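PDB 1S7J: phenazine biosynthesis protein PhzF family from Enterococcus faecalis, which probably acts as an isomerase of the PhzF family, which shares its fold with diaminopimelate epimerase. Local coordinates for residues K151-V156 against V177-S183; F163-L169 against F191-L195. One frame throughout, in Å; residues are numbered along the deposited sequence.

Interaction 1. Residues K151-V156 against V177-S183; sequences KDEETV and VTASGDS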
loop_
_atom_site.group_PDB
_atom_site.type_symbol
_atom_site.label_atom_id
_atom_site.label_comp_id
_atom_site.label_asym_id
_atom_site.label_seq_id
_atom_site.Cartn_x
_atom_site.Cartn_y
_atom_site.Cartn_z
ATOM N N LYS A 151 -17.575 -4.844 -13.528
ATOM C CA LYS A 151 -18.888 -5.415 -13.232
ATOM C C LYS A 151 -19.187 -5.723 -11.749
ATOM O O LYS A 151 -20.155 -5.213 -11.195
ATOM C CB LYS A 151 -19.118 -6.677 -14.082
ATOM C CG LYS A 151 -20.506 -7.293 -13.920
ATOM C CD LYS A 151 -20.645 -8.588 -14.708
ATOM C CE LYS A 151 -22.016 -9.226 -14.460
ATOM N NZ LYS A 151 -22.218 -10.485 -15.244
ATOM N N ASP A 152 -18.383 -6.594 -11.145
ATOM C CA ASP A 152 -18.578 -6.977 -9.732
ATOM C C ASP A 152 -17.293 -7.472 -9.082
ATOM O O ASP A 152 -16.219 -7.401 -9.684
ATOM C CB ASP A 152 -19.683 -8.049 -9.609
ATOM C CG ASP A 152 -19.496 -9.232 -10.593
ATOM O OD1 ASP A 152 -18.407 -9.397 -11.183
ATOM O OD2 ASP A 152 -20.468 -9.997 -10.763
ATOM N N GLU A 153 -17.395 -7.964 -7.843
ATOM C CA GLU A 153 -16.209 -8.462 -7.142
ATOM C C GLU A 153 -15.670 -9.717 -7.808
ATOM O O GLU A 153 -14.455 -9.910 -7.901
ATOM C CB GLU A 153 -16.513 -8.755 -5.673
ATOM C CG GLU A 153 -15.287 -9.269 -4.912
ATOM C CD GLU A 153 -15.567 -9.635 -3.459
ATOM O OE1 GLU A 153 -14.791 -10.443 -2.907
ATOM O OE2 GLU A 153 -16.539 -9.111 -2.865
ATOM N N GLU A 154 -16.578 -10.584 -8.237
ATOM C CA GLU A 154 -16.208 -11.815 -8.892
ATOM C C GLU A 154 -15.346 -11.540 -10.133
ATOM O O GLU A 154 -14.394 -12.267 -10.407
ATOM C CB GLU A 154 -17.449 -12.601 -9.298
ATOM C CG GLU A 154 -17.128 -14.062 -9.693
ATOM C CD GLU A 154 -18.262 -14.720 -10.447
ATOM O OE1 GLU A 154 -19.078 -13.982 -11.058
ATOM O OE2 GLU A 154 -18.338 -15.972 -10.448
ATOM N N THR A 155 -15.694 -10.501 -10.873
ATOM C CA THR A 155 -14.948 -10.152 -12.081
ATOM C C THR A 155 -13.583 -9.531 -11.773
ATOM O O THR A 155 -12.612 -9.764 -12.498
ATOM C CB THR A 155 -15.757 -9.182 -12.992
ATOM O OG1 THR A 155 -16.987 -9.817 -13.399
ATOM C CG2 THR A 155 -14.944 -8.808 -14.232
ATOM N N VAL A 156 -13.521 -8.719 -10.725
ATOM C CA VAL A 156 -12.277 -8.066 -10.334
ATOM C C VAL A 156 -11.275 -9.114 -9.895
ATOM O O VAL A 156 -10.106 -9.096 -10.306
ATOM C CB VAL A 156 -12.527 -7.056 -9.165
ATOM C CG1 VAL A 156 -11.228 -6.463 -8.688
ATOM C CG2 VAL A 156 -13.444 -5.953 -9.624
ATOM N N VAL A 177 -8.508 -1.175 -10.518
ATOM C CA VAL A 177 -9.751 -1.775 -10.946
ATOM C C VAL A 177 -10.602 -1.919 -9.688
ATOM O O VAL A 177 -10.092 -2.316 -8.633
ATOM C CB VAL A 177 -9.520 -3.166 -11.630
ATOM C CG1 VAL A 177 -8.710 -2.995 -12.919
ATOM C CG2 VAL A 177 -8.795 -4.108 -10.691
ATOM N N THR A 178 -11.883 -1.596 -9.793
ATOM C CA THR A 178 -12.783 -1.648 -8.636
ATOM C C THR A 178 -14.146 -2.219 -8.983
ATOM O O THR A 178 -14.440 -2.508 -10.144
ATOM C CB THR A 178 -13.030 -0.230 -8.063
ATOM O OG1 THR A 178 -11.967 0.652 -8.457
ATOM C CG2 THR A 178 -13.094 -0.277 -6.573
ATOM N N ALA A 179 -14.985 -2.363 -7.961
ATOM C CA ALA A 179 -16.341 -2.873 -8.115
ATOM C C ALA A 179 -16.996 -3.041 -6.745
ATOM O O ALA A 179 -16.307 -3.092 -5.723
ATOM C CB ALA A 179 -16.332 -4.192 -8.852
ATOM N N SER A 180 -18.325 -3.093 -6.724
ATOM C CA SER A 180 -19.061 -3.271 -5.473
ATOM C C SER A 180 -18.699 -4.603 -4.832
ATOM O O SER A 180 -18.743 -5.661 -5.492
ATOM C CB SER A 180 -20.584 -3.230 -5.716
ATOM O OG SER A 180 -21.030 -1.933 -6.074
ATOM N N GLY A 181 -18.317 -4.562 -3.565
ATOM C CA GLY A 181 -17.966 -5.777 -2.861
ATOM C C GLY A 181 -19.192 -6.613 -2.565
ATOM O O GLY A 181 -20.304 -6.086 -2.476
ATOM N N ASP A 182 -19.001 -7.927 -2.443
ATOM C CA ASP A 182 -20.106 -8.839 -2.148
ATOM C C ASP A 182 -20.448 -8.819 -0.657
ATOM O O ASP A 182 -21.621 -8.882 -0.285
ATOM C CB ASP A 182 -19.757 -10.273 -2.577
ATOM C CG ASP A 182 -19.428 -10.385 -4.064
ATOM O OD1 ASP A 182 -18.686 -11.320 -4.429
ATOM O OD2 ASP A 182 -19.910 -9.548 -4.867
ATOM N N SER A 183 -19.416 -8.732 0.179
ATOM C CA SER A 183 -19.591 -8.705 1.641
ATOM C C SER A 183 -18.930 -7.457 2.255
ATOM O O SER A 183 -18.956 -7.262 3.477
ATOM C CB SER A 183 -18.971 -9.962 2.275
ATOM O OG SER A 183 -19.547 -11.154 1.749
#

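Interaction 2. Residues F163-L169 against F191-L195; sequences FSALKAL and FFPKL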
loop_
_atom_site.group_PDB
_atom_site.type_symbol
_atom_site.label_atom_id
_atom_site.label_comp_id
_atom_site.label_asym_id
_atom_site.label_seq_id
_atom_site.Cartn_x
_atom_site.Cartn_y
_atom_site.Cartn_z
ATOM N N PHE A 163 -0.255 -7.894 -18.695
ATOM C CA PHE A 163 0.639 -6.902 -18.087
ATOM C C PHE A 163 1.578 -6.165 -19.034
ATOM O O PHE A 163 2.039 -5.060 -18.711
ATOM C CB PHE A 163 1.414 -7.517 -16.922
ATOM C CG PHE A 163 0.536 -7.978 -15.797
ATOM C CD1 PHE A 163 0.452 -9.331 -15.472
ATOM C CD2 PHE A 163 -0.235 -7.066 -15.076
ATOM C CE1 PHE A 163 -0.388 -9.770 -14.448
ATOM C CE2 PHE A 163 -1.076 -7.494 -14.054
ATOM C CZ PHE A 163 -1.155 -8.848 -13.739
ATOM N N SER A 164 1.905 -6.773 -20.165
ATOM C CA SER A 164 2.767 -6.114 -21.138
ATOM C C SER A 164 1.927 -5.089 -21.918
ATOM O O SER A 164 2.433 -4.047 -22.348
ATOM C CB SER A 164 3.416 -7.134 -22.087
ATOM O OG SER A 164 2.459 -7.964 -22.716
ATOM N N ALA A 165 0.633 -5.384 -22.061
ATOM C CA ALA A 165 -0.289 -4.499 -22.754
ATOM C C ALA A 165 -0.604 -3.283 -21.880
ATOM O O ALA A 165 -0.798 -2.174 -22.388
ATOM C CB ALA A 165 -1.567 -5.240 -23.103
ATOM N N LEU A 166 -0.695 -3.510 -20.566
ATOM C CA LEU A 166 -0.979 -2.440 -19.612
ATOM C C LEU A 166 0.207 -1.480 -19.487
ATOM O O LEU A 166 0.023 -0.272 -19.367
ATOM C CB LEU A 166 -1.325 -3.024 -18.232
ATOM C CG LEU A 166 -2.698 -3.681 -18.014
ATOM C CD1 LEU A 166 -2.759 -4.277 -16.626
ATOM C CD2 LEU A 166 -3.808 -2.662 -18.190
ATOM N N LYS A 167 1.414 -2.036 -19.481
ATOM C CA LYS A 167 2.639 -1.236 -19.377
ATOM C C LYS A 167 2.720 -0.262 -20.546
ATOM O O LYS A 167 3.323 0.817 -20.439
ATOM C CB LYS A 167 3.860 -2.170 -19.391
ATOM C CG LYS A 167 5.220 -1.484 -19.264
ATOM C CD LYS A 167 6.323 -2.535 -19.191
ATOM C CE LYS A 167 7.703 -1.921 -19.049
ATOM N NZ LYS A 167 8.739 -2.994 -18.901
ATOM N N ALA A 168 2.114 -0.660 -21.663
ATOM C CA ALA A 168 2.098 0.122 -22.884
ATOM C C ALA A 168 1.124 1.307 -22.870
ATOM O O ALA A 168 1.314 2.267 -23.612
ATOM C CB ALA A 168 1.808 -0.787 -24.079
ATOM N N LEU A 169 0.070 1.227 -22.056
ATOM C CA LEU A 169 -0.902 2.323 -21.981
ATOM C C LEU A 169 -0.171 3.634 -21.667
ATOM O O LEU A 169 0.788 3.644 -20.894
ATOM C CB LEU A 169 -1.956 2.029 -20.919
ATOM C CG LEU A 169 -2.676 0.686 -21.070
ATOM C CD1 LEU A 169 -3.763 0.571 -20.024
ATOM C CD2 LEU A 169 -3.264 0.560 -22.457
ATOM N N PHE A 191 -2.343 -2.702 -10.360
ATOM C CA PHE A 191 -1.250 -3.179 -11.207
ATOM C C PHE A 191 -0.280 -2.052 -11.531
ATOM O O PHE A 191 -0.694 -0.956 -11.872
ATOM C CB PHE A 191 -1.805 -3.760 -12.519
ATOM C CG PHE A 191 -3.052 -4.594 -12.342
ATOM C CD1 PHE A 191 -3.024 -5.775 -11.607
ATOM C CD2 PHE A 191 -4.261 -4.176 -12.895
ATOM C CE1 PHE A 191 -4.190 -6.528 -11.418
ATOM C CE2 PHE A 191 -5.425 -4.920 -12.713
ATOM C CZ PHE A 191 -5.388 -6.101 -11.972
ATOM N N PHE A 192 1.011 -2.338 -11.443
ATOM C CA PHE A 192 2.037 -1.341 -11.737
ATOM C C PHE A 192 3.164 -1.918 -12.610
ATOM O O PHE A 192 4.332 -1.902 -12.221
ATOM C CB PHE A 192 2.633 -0.791 -10.431
ATOM C CG PHE A 192 1.633 -0.090 -9.566
ATOM C CD1 PHE A 192 0.966 -0.774 -8.548
ATOM C CD2 PHE A 192 1.338 1.262 -9.769
ATOM C CE1 PHE A 192 0.019 -0.123 -7.752
ATOM C CE2 PHE A 192 0.395 1.916 -8.982
ATOM C CZ PHE A 192 -0.265 1.227 -7.971
ATOM N N PRO A 193 2.819 -2.421 -13.826
ATOM C CA PRO A 193 3.838 -2.995 -14.717
ATOM C C PRO A 193 4.869 -1.975 -15.185
ATOM O O PRO A 193 6.004 -2.336 -15.510
ATOM C CB PRO A 193 3.005 -3.539 -15.869
ATOM C CG PRO A 193 1.851 -2.603 -15.915
ATOM C CD PRO A 193 1.496 -2.451 -14.461
ATOM N N LYS A 194 4.468 -0.705 -15.244
ATOM C CA LYS A 194 5.381 0.356 -15.656
ATOM C C LYS A 194 6.526 0.474 -14.649
ATOM O O LYS A 194 7.614 0.968 -14.975
ATOM C CB LYS A 194 4.650 1.694 -15.742
ATOM C CG LYS A 194 3.575 1.759 -16.800
ATOM C CD LYS A 194 3.134 3.199 -17.026
ATOM C CE LYS A 194 2.079 3.297 -18.115
ATOM N NZ LYS A 194 1.729 4.717 -18.428
ATOM N N LEU A 195 6.258 0.036 -13.423
ATOM C CA LEU A 195 7.227 0.088 -12.334
ATOM C C LEU A 195 7.800 -1.284 -11.939
ATOM O O LEU A 195 8.284 -1.454 -10.818
ATOM C CB LEU A 195 6.579 0.740 -11.102
ATOM C CG LEU A 195 6.634 2.263 -10.892
ATOM C CD1 LEU A 195 6.429 3.024 -12.182
ATOM C CD2 LEU A 195 5.584 2.657 -9.857
#

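Interaction 1. Residues K151-V156 against V177-S183
V177 opens the contact at its buried end: its CG2 meets CG1 of V156 at 3.9 Å, the two valine side chains lying alongside each other and pointing opposite ways. T178 turns its side chain to the other side of the strand, and CG2 of V156 rests on its carbonyl oxygen. The methyl of A179 fits beneath the start of the helix, 3.3 Å from the carbonyl O of D152, while CG2 of V156, placed beside the backbone N by a chi1 of 175°, packs tightly on A179 CB at 3.5 Å. That first turn is fixed by D152 as N-cap: its OD1 accepts both from T155 N (2.9 Å), which comes from above the carboxylate plane, and from T155 OG1 (2.7 Å), nearly along the C-O axis. Past G181, D182 N gives the single hydrogen bond across the segments, 2.8 Å to OE2 of E153 and almost straight at 173°; the fully extended glutamate reaches past the strand to take it. The carboxylate of D182 lies close to that of E153, OD1 to OE2 3.5 Å, a like-charge approach that might raise the proton affinity of either acid. Around this contact, strand 175-180 runs between strands 146-149 and 186-192; helix 153-158 lies over one side, while T178 and S180 touch W214 of helix 207-218.

Interaction 2. Residues F163-L169 against F191-L195
K167 and K194 bring the two backbones closest, their CA atoms 4.9 Å apart where helix 163-168 meets the 3-10 segment 193-194. The ring of P193 packs on the helix backbone: its CB sits 3.4 Å from the carbonyl O of F163, and its CG lies 3.6 Å from K167 N, so the ring rests against a backbone hydrogen bond of the helix, K167 N to F163 O. L166 CB and K167 CB also pack on the proline ring. Toward the sheet, partly exposed F163 and buried F191 form an offset edge-to-face pair, planes at 63° and centroids 5.6 Å apart. The edge of F163 does the touching, CE2 reaching F191 CD1 at 3.6 Å, and L166 CD1 approaches the same phenylalanine at CD2. On the outer side K167 stretches along the backbone of P193, its CD 3.7 Å from the proline O. K194 runs the other way: with CG beside its backbone N (chi1 -65°) and the chain extended beyond, it passes the carbonyl of K167 and delivers NZ to L169 O at 2.8 Å, tilted 31° from the carbonyl plane. The same ammonium donates to G172 O, so one lysine ties together carbonyls of the turn leaving the helix. F191 continues inward onto V175 and V177 of strand 175-180, P193 and F163 touch N198 of strand 197-200, and L166 meets A132 and L133 of helix 127-133.

In the fold
The contacts set successive helices against neighbouring antiparallel strands, 175-180 in interaction 1 and 186-192 with the residues after it in interaction 2; both are partly buried, with centres about 21 Å apart. Their segments alternate along the chain, helices 153-158 and 163-168 preceding the two strands in turn. The link between them is apolar: V177 CG1 of interaction 1 touches F191 CE2 of interaction 2 at 3.8 Å. Each has a hydrophobic inner part and a polar outer one. Interaction 1 uses small aliphatic groups inside and acidic side chains of the helix start and of the loop after the strand outside; interaction 2 has F191, L166 and P193 inside, the F163 ring at the margin, and a lysine on carbonyls beyond the helix end.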